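NalP translocator (Neisseria meningitidis, PDB 1UYN) forms, as the C-terminal translocator domain of an autotransporter, a hydrophilic outer-membrane pore through which the protease passenger domain reaches the bacterial cell surface. Local coordinates at residues 32-37 with 299-304; 112-117 with 122-127; 215-220 with 225-230. One frame throughout, in Å; residues are numbered along the deposited sequence.

Interaction 1: 32-37 with 299-304; sequences VSDGLD and SGRVGV
Asp34 swings its carboxylate toward Arg301 by setting CG anti to the carbonyl carbon and beside the backbone N (chi1 -68°). Arg301 meets it with a long chain that runs out from the strand and bends at chi3 (-66°). The bend brings one terminal amino group to the acid. Asp34 OD2 and Arg301 NH2 lie 3.4 Å apart, which makes a salt bridge with a weak hydrogen bond. OD2 reaches the guanidinium at its edge, near its plane. The carboxylate is turned 33° from that plane, so the two flat groups are not coplanar. This is the one place where residues 32-37 and 299-304 touch, and the backbones stay well apart. OD2 has a second partner, Arg286 on strand 281-292. The two arginines come close to each other beside the acid, whose negative charge probably eases their neighbourhood. Arg301 also lies against Gln48 and Gln50 of the adjoining strand 43-57. Asp34 comes from helix 12-34, whereas Arg301 comes from the barrel wall. A polar bridge between an internal helix and the inside of the wall is characteristic of the autotransporter translocator, a 12-stranded barrel with its N-terminal helix in the pore.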
ATOM      1  N   VAL A  32       7.226   3.527  -1.112  1.00 21.51           N
ATOM      2  CA  VAL A  32       8.143   4.380  -0.400  1.00 21.68           C
ATOM      3  C   VAL A  32       9.419   3.602  -0.027  1.00 22.15           C
ATOM      4  O   VAL A  32      10.521   4.154  -0.013  1.00 21.80           O
ATOM      5  CB  VAL A  32       7.414   4.903   0.876  1.00 21.80           C
ATOM      6  CG1 VAL A  32       8.347   5.662   1.841  1.00 22.19           C
ATOM      7  CG2 VAL A  32       6.254   5.771   0.462  1.00 21.76           C
ATOM      8  N   SER A  33       9.255   2.328   0.317  1.00 22.43           N
ATOM      9  CA  SER A  33      10.381   1.446   0.642  1.00 22.76           C
ATOM     10  C   SER A  33      11.183   1.101  -0.596  1.00 23.06           C
ATOM     11  O   SER A  33      12.364   0.880  -0.517  1.00 23.31           O
ATOM     12  CB  SER A  33       9.891   0.136   1.305  1.00 22.95           C
ATOM     13  OG  SER A  33      10.913  -0.839   1.345  1.00 22.45           O
ATOM     14  N   ASP A  34      10.538   1.024  -1.744  1.00 24.05           N
ATOM     15  CA  ASP A  34      11.257   0.780  -2.982  1.00 24.79           C
ATOM     16  C   ASP A  34      12.136   2.013  -3.285  1.00 24.27           C
ATOM     17  O   ASP A  34      13.283   1.870  -3.720  1.00 23.98           O
ATOM     18  CB  ASP A  34      10.268   0.396  -4.113  1.00 25.47           C
ATOM     19  CG  ASP A  34       9.603  -1.020  -3.860  1.00 30.31           C
ATOM     20  OD1 ASP A  34      10.137  -1.769  -2.984  1.00 31.20           O
ATOM     21  OD2 ASP A  34       8.554  -1.457  -4.462  1.00 36.05           O
ATOM     22  N   GLY A  35      11.623   3.198  -2.948  1.00 23.18           N
ATOM     23  CA  GLY A  35      12.307   4.452  -3.116  1.00 23.02           C
ATOM     24  C   GLY A  35      13.581   4.638  -2.348  1.00 23.93           C
ATOM     25  O   GLY A  35      14.345   5.580  -2.604  1.00 23.95           O
ATOM     26  N   LEU A  36      13.795   3.779  -1.361  1.00 25.76           N
ATOM     27  CA  LEU A  36      15.051   3.718  -0.610  1.00 26.67           C
ATOM     28  C   LEU A  36      16.185   3.047  -1.384  1.00 28.79           C
ATOM     29  O   LEU A  36      17.356   3.321  -1.116  1.00 29.13           O
ATOM     30  CB  LEU A  36      14.842   2.987   0.706  1.00 26.02           C
ATOM     31  CG  LEU A  36      13.999   3.720   1.747  1.00 24.54           C
ATOM     32  CD1 LEU A  36      13.570   2.752   2.815  1.00 23.49           C
ATOM     33  CD2 LEU A  36      14.723   4.905   2.385  1.00 22.30           C
ATOM     34  N   ASP A  37      15.839   2.180  -2.334  1.00 31.35           N
ATOM     35  CA  ASP A  37      16.822   1.374  -3.078  1.00 33.78           C
ATOM     36  C   ASP A  37      17.488   2.180  -4.215  1.00 36.73           C
ATOM     37  O   ASP A  37      18.688   2.100  -4.433  1.00 36.93           O
ATOM     38  CB  ASP A  37      16.169   0.097  -3.659  1.00 32.87           C
ATOM     39  CG  ASP A  37      15.275  -0.621  -2.658  1.00 32.40           C
ATOM     40  OD1 ASP A  37      15.525  -0.479  -1.444  1.00 28.00           O
ATOM     41  OD2 ASP A  37      14.284  -1.331  -2.990  1.00 31.77           O
ATOM     42  N   SER A 299      -1.913  -3.731  -9.412  1.00 22.09           N
ATOM     43  CA  SER A 299      -1.287  -2.477  -8.919  1.00 23.18           C
ATOM     44  C   SER A 299      -0.354  -1.925  -9.980  1.00 23.62           C
ATOM     45  O   SER A 299       0.459  -2.653 -10.540  1.00 23.76           O
ATOM     46  CB  SER A 299      -0.489  -2.728  -7.641  1.00 23.29           C
ATOM     47  OG  SER A 299      -0.400  -1.530  -6.891  1.00 26.02           O
ATOM     48  N   GLY A 300      -0.499  -0.644 -10.288  1.00 25.03           N
ATOM     49  CA  GLY A 300       0.337   0.031 -11.291  1.00 25.88           C
ATOM     50  C   GLY A 300       0.985   1.260 -10.684  1.00 26.00           C
ATOM     51  O   GLY A 300       0.589   1.679  -9.633  1.00 27.01           O
ATOM     52  N   ARG A 301       1.949   1.869 -11.338  1.00 26.45           N
ATOM     53  CA  ARG A 301       2.640   3.025 -10.736  1.00 26.46           C
ATOM     54  C   ARG A 301       3.497   3.746 -11.766  1.00 26.04           C
ATOM     55  O   ARG A 301       4.255   3.097 -12.476  1.00 25.90           O
ATOM     56  CB  ARG A 301       3.538   2.572  -9.595  1.00 26.18           C
ATOM     57  CG  ARG A 301       3.433   3.415  -8.399  1.00 28.24           C
ATOM     58  CD  ARG A 301       4.672   3.439  -7.567  1.00 31.72           C
ATOM     59  NE  ARG A 301       4.947   2.126  -6.987  1.00 34.20           N
ATOM     60  CZ  ARG A 301       6.163   1.631  -6.704  1.00 35.81           C
ATOM     61  NH1 ARG A 301       7.285   2.320  -6.934  1.00 35.15           N
ATOM     62  NH2 ARG A 301       6.248   0.415  -6.163  1.00 37.93           N
ATOM     63  N   VAL A 302       3.349   5.066 -11.859  1.00 25.40           N
ATOM     64  CA  VAL A 302       4.180   5.892 -12.719  1.00 25.46           C
ATOM     65  C   VAL A 302       4.724   7.012 -11.847  1.00 24.87           C
ATOM     66  O   VAL A 302       3.973   7.656 -11.131  1.00 24.56           O
ATOM     67  CB  VAL A 302       3.414   6.471 -13.936  1.00 25.86           C
ATOM     68  CG1 VAL A 302       4.358   7.313 -14.816  1.00 26.21           C
ATOM     69  CG2 VAL A 302       2.822   5.363 -14.780  1.00 26.65           C
ATOM     70  N   GLY A 303       6.036   7.208 -11.897  1.00 24.56           N
ATOM     71  CA  GLY A 303       6.727   8.201 -11.104  1.00 24.55           C
ATOM     72  C   GLY A 303       7.655   9.050 -11.947  1.00 25.03           C
ATOM     73  O   GLY A 303       8.345   8.539 -12.856  1.00 25.33           O
ATOM     74  N   VAL A 304       7.664  10.351 -11.676  1.00 24.47           N
ATOM     75  CA  VAL A 304       8.655  11.242 -12.262  1.00 23.98           C
ATOM     76  C   VAL A 304       9.481  11.800 -11.109  1.00 23.64           C
ATOM     77  O   VAL A 304       8.972  12.020 -10.034  1.00 24.76           O
ATOM     78  CB  VAL A 304       7.980  12.302 -13.126  1.00 23.85           C
ATOM     79  CG1 VAL A 304       8.974  13.351 -13.613  1.00 24.97           C
ATOM     80  CG2 VAL A 304       7.351  11.620 -14.351  1.00 24.10           C
TER

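Interaction 2: 112-117 with 122-127; sequences GIRHDA and YLKGLF
Gly112 lies opposite Leu126 in a non-hydrogen-bonded pair. Its CA makes a CA-H...O contact with Gly125 O at 3.2 Å, and Leu126 CD2 packs against the same CA. Ile113 pairs with Gly125 through two backbone bonds, Ile113 N to Gly125 O at 2.8 Å and Gly125 N to Ile113 O at 2.9 Å. Its side chain turns to the barrel's outer surface. Arg114 faces the interior with Lys124 and Tyr122. CG stands anti to the backbone N (chi1 165°) and the chain stays extended, which carries the guanidinium flat over one face of the Tyr122 ring. The planes differ by 17°, and Arg114 CZ is 3.8 Å from the Tyr122 ring centroid, a stacked cation-pi contact. His115 pairs with Leu123, with His115 N to Leu123 O and Leu123 N to His115 O both 2.8 Å. The Asp116 carboxylate lies at the guanidinium edge; its OD1, tilted from that plane, forms a salt bridge with Arg114 NH2 at 2.8 Å. Asp37 bridges Arg114 and Lys124, and Glu176 takes both Lys124 NZ and Tyr122 OH. Together these make a charged lining on the inner face of an antiparallel beta hairpin, near a short turn at what is probably the periplasmic end of the autotransporter barrel.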
ATOM      1  N   GLY A 112      10.778   6.133   5.811  1.00 18.41           N
ATOM      2  CA  GLY A 112      11.613   4.948   5.720  1.00 18.22           C
ATOM      3  C   GLY A 112      13.060   5.259   6.014  1.00 17.70           C
ATOM      4  O   GLY A 112      13.547   6.313   5.679  1.00 15.50           O
ATOM      5  N   ILE A 113      13.748   4.361   6.695  1.00 18.21           N
ATOM      6  CA  ILE A 113      15.213   4.486   6.740  1.00 19.54           C
ATOM      7  C   ILE A 113      15.843   3.163   6.282  1.00 18.13           C
ATOM      8  O   ILE A 113      15.319   2.097   6.517  1.00 18.60           O
ATOM      9  CB  ILE A 113      15.680   4.924   8.146  1.00 20.06           C
ATOM     10  CG1 ILE A 113      17.202   5.073   8.157  1.00 21.99           C
ATOM     11  CG2 ILE A 113      15.190   3.897   9.228  1.00 21.06           C
ATOM     12  CD1 ILE A 113      17.870   4.909   9.592  1.00 24.99           C
ATOM     13  N   ARG A 114      16.937   3.230   5.577  1.00 17.58           N
ATOM     14  CA  ARG A 114      17.618   2.021   5.101  1.00 17.22           C
ATOM     15  C   ARG A 114      19.041   2.159   5.494  1.00 16.86           C
ATOM     16  O   ARG A 114      19.661   3.126   5.111  1.00 16.87           O
ATOM     17  CB  ARG A 114      17.548   1.933   3.583  1.00 17.28           C
ATOM     18  CG  ARG A 114      18.505   0.931   2.985  1.00 16.42           C
ATOM     19  CD  ARG A 114      18.291   0.666   1.504  1.00 14.86           C
ATOM     20  NE  ARG A 114      19.528   0.156   0.931  1.00 15.77           N
ATOM     21  CZ  ARG A 114      19.618  -0.697  -0.085  1.00 14.27           C
ATOM     22  NH1 ARG A 114      18.555  -1.173  -0.713  1.00 15.23           N
ATOM     23  NH2 ARG A 114      20.809  -1.100  -0.461  1.00 14.16           N
ATOM     24  N   HIS A 115      19.533   1.242   6.307  1.00 17.08           N
ATOM     25  CA  HIS A 115      20.940   1.174   6.676  1.00 17.30           C
ATOM     26  C   HIS A 115      21.608   0.067   5.895  1.00 16.64           C
ATOM     27  O   HIS A 115      21.180  -1.050   5.990  1.00 16.53           O
ATOM     28  CB  HIS A 115      21.067   0.862   8.172  1.00 17.80           C
ATOM     29  CG  HIS A 115      22.446   1.035   8.694  1.00 21.29           C
ATOM     30  ND1 HIS A 115      23.551   0.548   8.031  1.00 25.28           N
ATOM     31  CD2 HIS A 115      22.916   1.675   9.785  1.00 26.38           C
ATOM     32  CE1 HIS A 115      24.646   0.889   8.681  1.00 25.30           C
ATOM     33  NE2 HIS A 115      24.292   1.576   9.746  1.00 27.51           N
ATOM     34  N   ASP A 116      22.671   0.377   5.152  1.00 17.43           N
ATOM     35  CA  ASP A 116      23.522  -0.617   4.472  1.00 17.57           C
ATOM     36  C   ASP A 116      24.703  -1.093   5.291  1.00 17.73           C
ATOM     37  O   ASP A 116      25.412  -0.310   5.905  1.00 18.09           O
ATOM     38  CB  ASP A 116      24.070  -0.075   3.173  1.00 17.40           C
ATOM     39  CG  ASP A 116      23.005   0.101   2.134  1.00 20.45           C
ATOM     40  OD1 ASP A 116      22.257  -0.827   1.862  1.00 25.03           O
ATOM     41  OD2 ASP A 116      22.803   1.148   1.512  1.00 29.51           O
ATOM     42  N   ALA A 117      24.922  -2.395   5.281  1.00 17.67           N
ATOM     43  CA  ALA A 117      26.143  -2.939   5.773  1.00 17.91           C
ATOM     44  C   ALA A 117      27.030  -3.065   4.532  1.00 18.88           C
ATOM     45  O   ALA A 117      26.979  -4.076   3.814  1.00 19.78           O
ATOM     46  CB  ALA A 117      25.891  -4.270   6.442  1.00 17.77           C
ATOM     47  N   TYR A 122      21.280  -4.941   3.766  1.00 12.89           N
ATOM     48  CA  TYR A 122      20.808  -3.748   4.459  1.00 13.55           C
ATOM     49  C   TYR A 122      19.673  -4.037   5.384  1.00 13.97           C
ATOM     50  O   TYR A 122      19.102  -5.092   5.317  1.00 13.41           O
ATOM     51  CB  TYR A 122      20.330  -2.699   3.443  1.00 13.45           C
ATOM     52  CG  TYR A 122      19.294  -3.237   2.529  1.00 12.99           C
ATOM     53  CD1 TYR A 122      17.959  -3.284   2.906  1.00 14.85           C
ATOM     54  CD2 TYR A 122      19.657  -3.796   1.321  1.00 14.43           C
ATOM     55  CE1 TYR A 122      17.024  -3.813   2.077  1.00 15.84           C
ATOM     56  CE2 TYR A 122      18.718  -4.347   0.495  1.00 15.62           C
ATOM     57  CZ  TYR A 122      17.416  -4.335   0.867  1.00 14.75           C
ATOM     58  OH  TYR A 122      16.523  -4.884   0.031  1.00 17.16           O
ATOM     59  N   LEU A 123      19.322  -3.080   6.227  1.00 15.33           N
ATOM     60  CA  LEU A 123      18.075  -3.192   6.969  1.00 17.39           C
ATOM     61  C   LEU A 123      17.265  -1.979   6.669  1.00 16.31           C
ATOM     62  O   LEU A 123      17.837  -0.945   6.482  1.00 16.06           O
ATOM     63  CB  LEU A 123      18.338  -3.367   8.487  1.00 18.73           C
ATOM     64  CG  LEU A 123      17.932  -2.358   9.589  1.00 23.04           C
ATOM     65  CD1 LEU A 123      16.434  -2.374  10.051  1.00 24.29           C
ATOM     66  CD2 LEU A 123      18.817  -2.635  10.796  1.00 26.50           C
ATOM     67  N   LYS A 124      15.942  -2.131   6.596  1.00 16.28           N
ATOM     68  CA  LYS A 124      14.992  -1.019   6.448  1.00 16.23           C
ATOM     69  C   LYS A 124      14.011  -0.923   7.629  1.00 15.91           C
ATOM     70  O   LYS A 124      13.470  -1.921   8.046  1.00 16.56           O
ATOM     71  CB  LYS A 124      14.130  -1.214   5.198  1.00 16.03           C
ATOM     72  CG  LYS A 124      14.821  -1.086   3.849  1.00 16.32           C
ATOM     73  CD  LYS A 124      13.765  -1.069   2.674  1.00 15.21           C
ATOM     74  CE  LYS A 124      14.445  -0.959   1.272  1.00 13.93           C
ATOM     75  NZ  LYS A 124      13.646  -1.603   0.226  1.00 12.31           N
ATOM     76  N   GLY A 125      13.787   0.277   8.140  1.00 15.79           N
ATOM     77  CA  GLY A 125      12.676   0.607   9.021  1.00 15.54           C
ATOM     78  C   GLY A 125      11.675   1.439   8.251  1.00 16.23           C
ATOM     79  O   GLY A 125      12.048   2.296   7.501  1.00 17.40           O
ATOM     80  N   LEU A 126      10.398   1.143   8.394  1.00 17.54           N
ATOM     81  CA  LEU A 126       9.304   1.861   7.730  1.00 18.06           C
ATOM     82  C   LEU A 126       8.267   2.260   8.785  1.00 18.70           C
ATOM     83  O   LEU A 126       8.040   1.540   9.736  1.00 16.78           O
ATOM     84  CB  LEU A 126       8.626   0.978   6.672  1.00 17.66           C
ATOM     85  CG  LEU A 126       9.574   0.267   5.689  1.00 17.60           C
ATOM     86  CD1 LEU A 126       8.883  -0.791   4.894  1.00 17.22           C
ATOM     87  CD2 LEU A 126      10.238   1.255   4.748  1.00 16.42           C
ATOM     88  N   PHE A 127       7.674   3.429   8.610  1.00 20.50           N
ATOM     89  CA  PHE A 127       6.598   3.905   9.474  1.00 22.45           C
ATOM     90  C   PHE A 127       5.601   4.721   8.643  1.00 22.47           C
ATOM     91  O   PHE A 127       5.959   5.415   7.699  1.00 24.52           O
ATOM     92  CB  PHE A 127       7.168   4.763  10.597  1.00 23.16           C
ATOM     93  CG  PHE A 127       6.120   5.460  11.414  1.00 27.15           C
ATOM     94  CD1 PHE A 127       5.447   4.775  12.433  1.00 30.32           C
ATOM     95  CD2 PHE A 127       5.778   6.791  11.164  1.00 30.17           C
ATOM     96  CE1 PHE A 127       4.455   5.401  13.208  1.00 28.63           C
ATOM     97  CE2 PHE A 127       4.793   7.430  11.958  1.00 30.09           C
ATOM     98  CZ  PHE A 127       4.136   6.721  12.968  1.00 29.90           C
TER

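Interaction 3: 215-220 with 225-230; sequences KLSQPL and VLFATA
Leu216 and Ala228 hold each other by two backbone bonds. Leu216 N reaches Ala228 O at 2.9 Å, and Ala228 N returns to Leu216 O at 3.0 Å. Two residues on, Gln218 and Leu226 repeat the exchange, with Gln218 N to Leu226 O at 2.9 Å and Leu226 N to Gln218 O at 3.1 Å. The Gln218 side chain bends at chi2 and reaches forward, where its NE2 bonds to Pro219 O.

A cation-pi contact follows on the inner face of the wall. Lys215 turns CG away from its backbone N (chi1 -176°), then bends at its third and fourth torsions. The bends lay its end over one face of the Phe227 ring. Lys215 NZ sits 3.7 Å from the Phe227 ring centroid, only 14° off the normal, and CE adds a CH-pi contact on that face. Ser217 OG approaches the same ring obliquely, 3.4 Å from Phe227 CD2. Arg286 of strand 281-292 touches Lys215, Phe227 and Thr229, while Asp274 meets Phe227 and Val225.

Farther out, packing takes over. Val225 CG2 reaches over Gln218 O and toward Ser217 CB. On the outer face, Leu216, Leu226 and Ala228 point to the surface of the barrel, where apolar side chains may meet lipid. Gln218 shares that face with the leucines. Leu220 CD1 lies 4.2 Å from Leu226 CB at the turn end. Regular antiparallel pairing, with side chains alternating between the inner and outer faces, marks a transmembrane beta hairpin of an outer-membrane barrel, here strands 199-219 and 224-235.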
ATOM      1  N   LYS A 215      13.853  -9.557  -6.205  1.00 27.12           N
ATOM      2  CA  LYS A 215      13.925  -8.487  -7.212  1.00 27.25           C
ATOM      3  C   LYS A 215      15.116  -8.801  -8.112  1.00 27.52           C
ATOM      4  O   LYS A 215      16.231  -8.977  -7.640  1.00 26.98           O
ATOM      5  CB  LYS A 215      14.077  -7.115  -6.567  1.00 26.92           C
ATOM      6  CG  LYS A 215      14.055  -5.922  -7.558  1.00 28.66           C
ATOM      7  CD  LYS A 215      13.984  -4.579  -6.801  1.00 32.57           C
ATOM      8  CE  LYS A 215      14.729  -3.427  -7.501  1.00 36.07           C
ATOM      9  NZ  LYS A 215      13.928  -2.127  -7.503  1.00 38.56           N
ATOM     10  N   LEU A 216      14.855  -8.915  -9.403  1.00 28.29           N
ATOM     11  CA  LEU A 216      15.864  -9.261 -10.391  1.00 29.53           C
ATOM     12  C   LEU A 216      15.963  -8.007 -11.250  1.00 29.79           C
ATOM     13  O   LEU A 216      15.177  -7.826 -12.171  1.00 30.42           O
ATOM     14  CB  LEU A 216      15.410 -10.503 -11.171  1.00 29.51           C
ATOM     15  CG  LEU A 216      16.245 -11.132 -12.282  1.00 32.30           C
ATOM     16  CD1 LEU A 216      17.587 -11.705 -11.771  1.00 32.86           C
ATOM     17  CD2 LEU A 216      15.428 -12.253 -12.994  1.00 33.00           C
ATOM     18  N   SER A 217      16.838  -7.085 -10.836  1.00 29.75           N
ATOM     19  CA  SER A 217      17.293  -5.962 -11.669  1.00 29.22           C
ATOM     20  C   SER A 217      18.248  -6.408 -12.808  1.00 28.25           C
ATOM     21  O   SER A 217      19.209  -7.131 -12.586  1.00 28.09           O
ATOM     22  CB  SER A 217      17.991  -4.914 -10.782  1.00 29.27           C
ATOM     23  OG  SER A 217      17.057  -4.148 -10.011  1.00 31.32           O
ATOM     24  N   GLN A 218      17.969  -5.982 -14.029  1.00 27.28           N
ATOM     25  CA  GLN A 218      18.929  -6.095 -15.136  1.00 26.69           C
ATOM     26  C   GLN A 218      19.091  -4.704 -15.746  1.00 25.65           C
ATOM     27  O   GLN A 218      18.153  -4.172 -16.324  1.00 25.81           O
ATOM     28  CB  GLN A 218      18.424  -7.086 -16.195  1.00 26.98           C
ATOM     29  CG  GLN A 218      19.176  -7.094 -17.519  1.00 27.29           C
ATOM     30  CD  GLN A 218      20.533  -7.763 -17.410  1.00 28.49           C
ATOM     31  OE1 GLN A 218      20.638  -8.868 -16.884  1.00 30.44           O
ATOM     32  NE2 GLN A 218      21.573  -7.088 -17.880  1.00 26.01           N
ATOM     33  N   PRO A 219      20.257  -4.092 -15.614  1.00 24.34           N
ATOM     34  CA  PRO A 219      20.485  -2.806 -16.264  1.00 23.74           C
ATOM     35  C   PRO A 219      20.514  -2.965 -17.788  1.00 23.25           C
ATOM     36  O   PRO A 219      21.055  -3.940 -18.312  1.00 23.14           O
ATOM     37  CB  PRO A 219      21.835  -2.382 -15.710  1.00 23.79           C
ATOM     38  CG  PRO A 219      22.504  -3.663 -15.311  1.00 23.88           C
ATOM     39  CD  PRO A 219      21.446  -4.577 -14.891  1.00 24.41           C
ATOM     40  N   LEU A 220      19.891  -2.044 -18.495  1.00 23.11           N
ATOM     41  CA  LEU A 220      19.859  -2.100 -19.956  1.00 23.59           C
ATOM     42  C   LEU A 220      21.025  -1.283 -20.461  1.00 24.00           C
ATOM     43  O   LEU A 220      21.757  -1.705 -21.342  1.00 24.29           O
ATOM     44  CB  LEU A 220      18.524  -1.571 -20.498  1.00 23.42           C
ATOM     45  CG  LEU A 220      17.329  -2.204 -19.777  1.00 23.50           C
ATOM     46  CD1 LEU A 220      16.049  -1.355 -19.899  1.00 24.62           C
ATOM     47  CD2 LEU A 220      17.095  -3.667 -20.222  1.00 22.48           C
ATOM     48  N   VAL A 225      17.088   0.584 -16.253  1.00 27.91           N
ATOM     49  CA  VAL A 225      17.088  -0.707 -15.595  1.00 28.09           C
ATOM     50  C   VAL A 225      15.661  -1.202 -15.667  1.00 28.08           C
ATOM     51  O   VAL A 225      14.740  -0.405 -15.647  1.00 26.93           O
ATOM     52  CB  VAL A 225      17.559  -0.616 -14.119  1.00 28.00           C
ATOM     53  CG1 VAL A 225      16.647   0.325 -13.344  1.00 28.21           C
ATOM     54  CG2 VAL A 225      17.652  -2.022 -13.467  1.00 26.47           C
ATOM     55  N   LEU A 226      15.535  -2.521 -15.804  1.00 28.61           N
ATOM     56  CA  LEU A 226      14.282  -3.243 -15.804  1.00 29.35           C
ATOM     57  C   LEU A 226      14.349  -4.271 -14.666  1.00 29.00           C
ATOM     58  O   LEU A 226      15.340  -4.965 -14.539  1.00 28.98           O
ATOM     59  CB  LEU A 226      14.155  -3.938 -17.158  1.00 29.88           C
ATOM     60  CG  LEU A 226      13.168  -5.100 -17.260  1.00 31.68           C
ATOM     61  CD1 LEU A 226      11.792  -4.560 -17.605  1.00 32.34           C
ATOM     62  CD2 LEU A 226      13.654  -6.128 -18.293  1.00 32.00           C
ATOM     63  N   PHE A 227      13.322  -4.392 -13.838  1.00 29.22           N
ATOM     64  CA  PHE A 227      13.310  -5.494 -12.853  1.00 29.42           C
ATOM     65  C   PHE A 227      12.065  -6.336 -12.923  1.00 28.08           C
ATOM     66  O   PHE A 227      11.027  -5.856 -13.321  1.00 28.22           O
ATOM     67  CB  PHE A 227      13.498  -5.027 -11.423  1.00 29.40           C
ATOM     68  CG  PHE A 227      13.220  -3.608 -11.233  1.00 33.24           C
ATOM     69  CD1 PHE A 227      11.922  -3.169 -11.104  1.00 38.35           C
ATOM     70  CD2 PHE A 227      14.265  -2.677 -11.194  1.00 38.68           C
ATOM     71  CE1 PHE A 227      11.644  -1.795 -10.911  1.00 40.75           C
ATOM     72  CE2 PHE A 227      14.017  -1.292 -11.010  1.00 40.09           C
ATOM     73  CZ  PHE A 227      12.699  -0.853 -10.862  1.00 41.03           C
ATOM     74  N   ALA A 228      12.219  -7.608 -12.581  1.00 26.72           N
ATOM     75  CA  ALA A 228      11.109  -8.475 -12.298  1.00 26.18           C
ATOM     76  C   ALA A 228      11.078  -8.645 -10.779  1.00 25.88           C
ATOM     77  O   ALA A 228      12.122  -8.583 -10.149  1.00 24.61           O
ATOM     78  CB  ALA A 228      11.292  -9.791 -12.996  1.00 25.84           C
ATOM     79  N   THR A 229       9.873  -8.798 -10.212  1.00 26.10           N
ATOM     80  CA  THR A 229       9.658  -9.081  -8.776  1.00 26.07           C
ATOM     81  C   THR A 229       8.709 -10.254  -8.582  1.00 25.96           C
ATOM     82  O   THR A 229       7.701 -10.372  -9.265  1.00 25.47           O
ATOM     83  CB  THR A 229       8.993  -7.906  -8.024  1.00 25.94           C
ATOM     84  OG1 THR A 229       7.791  -7.516  -8.712  1.00 27.66           O
ATOM     85  CG2 THR A 229       9.861  -6.681  -7.991  1.00 25.61           C
ATOM     86  N   ALA A 230       9.021 -11.084  -7.600  1.00 25.94           N
ATOM     87  CA  ALA A 230       8.133 -12.139  -7.149  1.00 26.03           C
ATOM     88  C   ALA A 230       8.130 -12.072  -5.626  1.00 26.16           C
ATOM     89  O   ALA A 230       9.167 -11.863  -5.014  1.00 26.44           O
ATOM     90  CB  ALA A 230       8.621 -13.464  -7.629  1.00 25.97           C
TER

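In the fold
All three interactions belong to one closed 12-stranded barrel, but they build it differently. Interactions 2 and 3 are hairpin contacts between neighbouring strands, each with four backbone bonds and a cation set over an aromatic ring. Interaction 1 has no backbone pairing. It joins the internal helix to the wall by one salt bridge whose hydrogen bond is weak, and buries far less surface. Interaction 2 is partly buried, and residues 32-37 also reach it: Asp37, in a salt bridge, and probably Ser33 O meet Lys124 NZ. Interactions 1 and 3 are both surface contacts, interaction 1 within the barrel. Interaction 3 touches neither of the others, though Arg286 meets both Asp34 and Phe227.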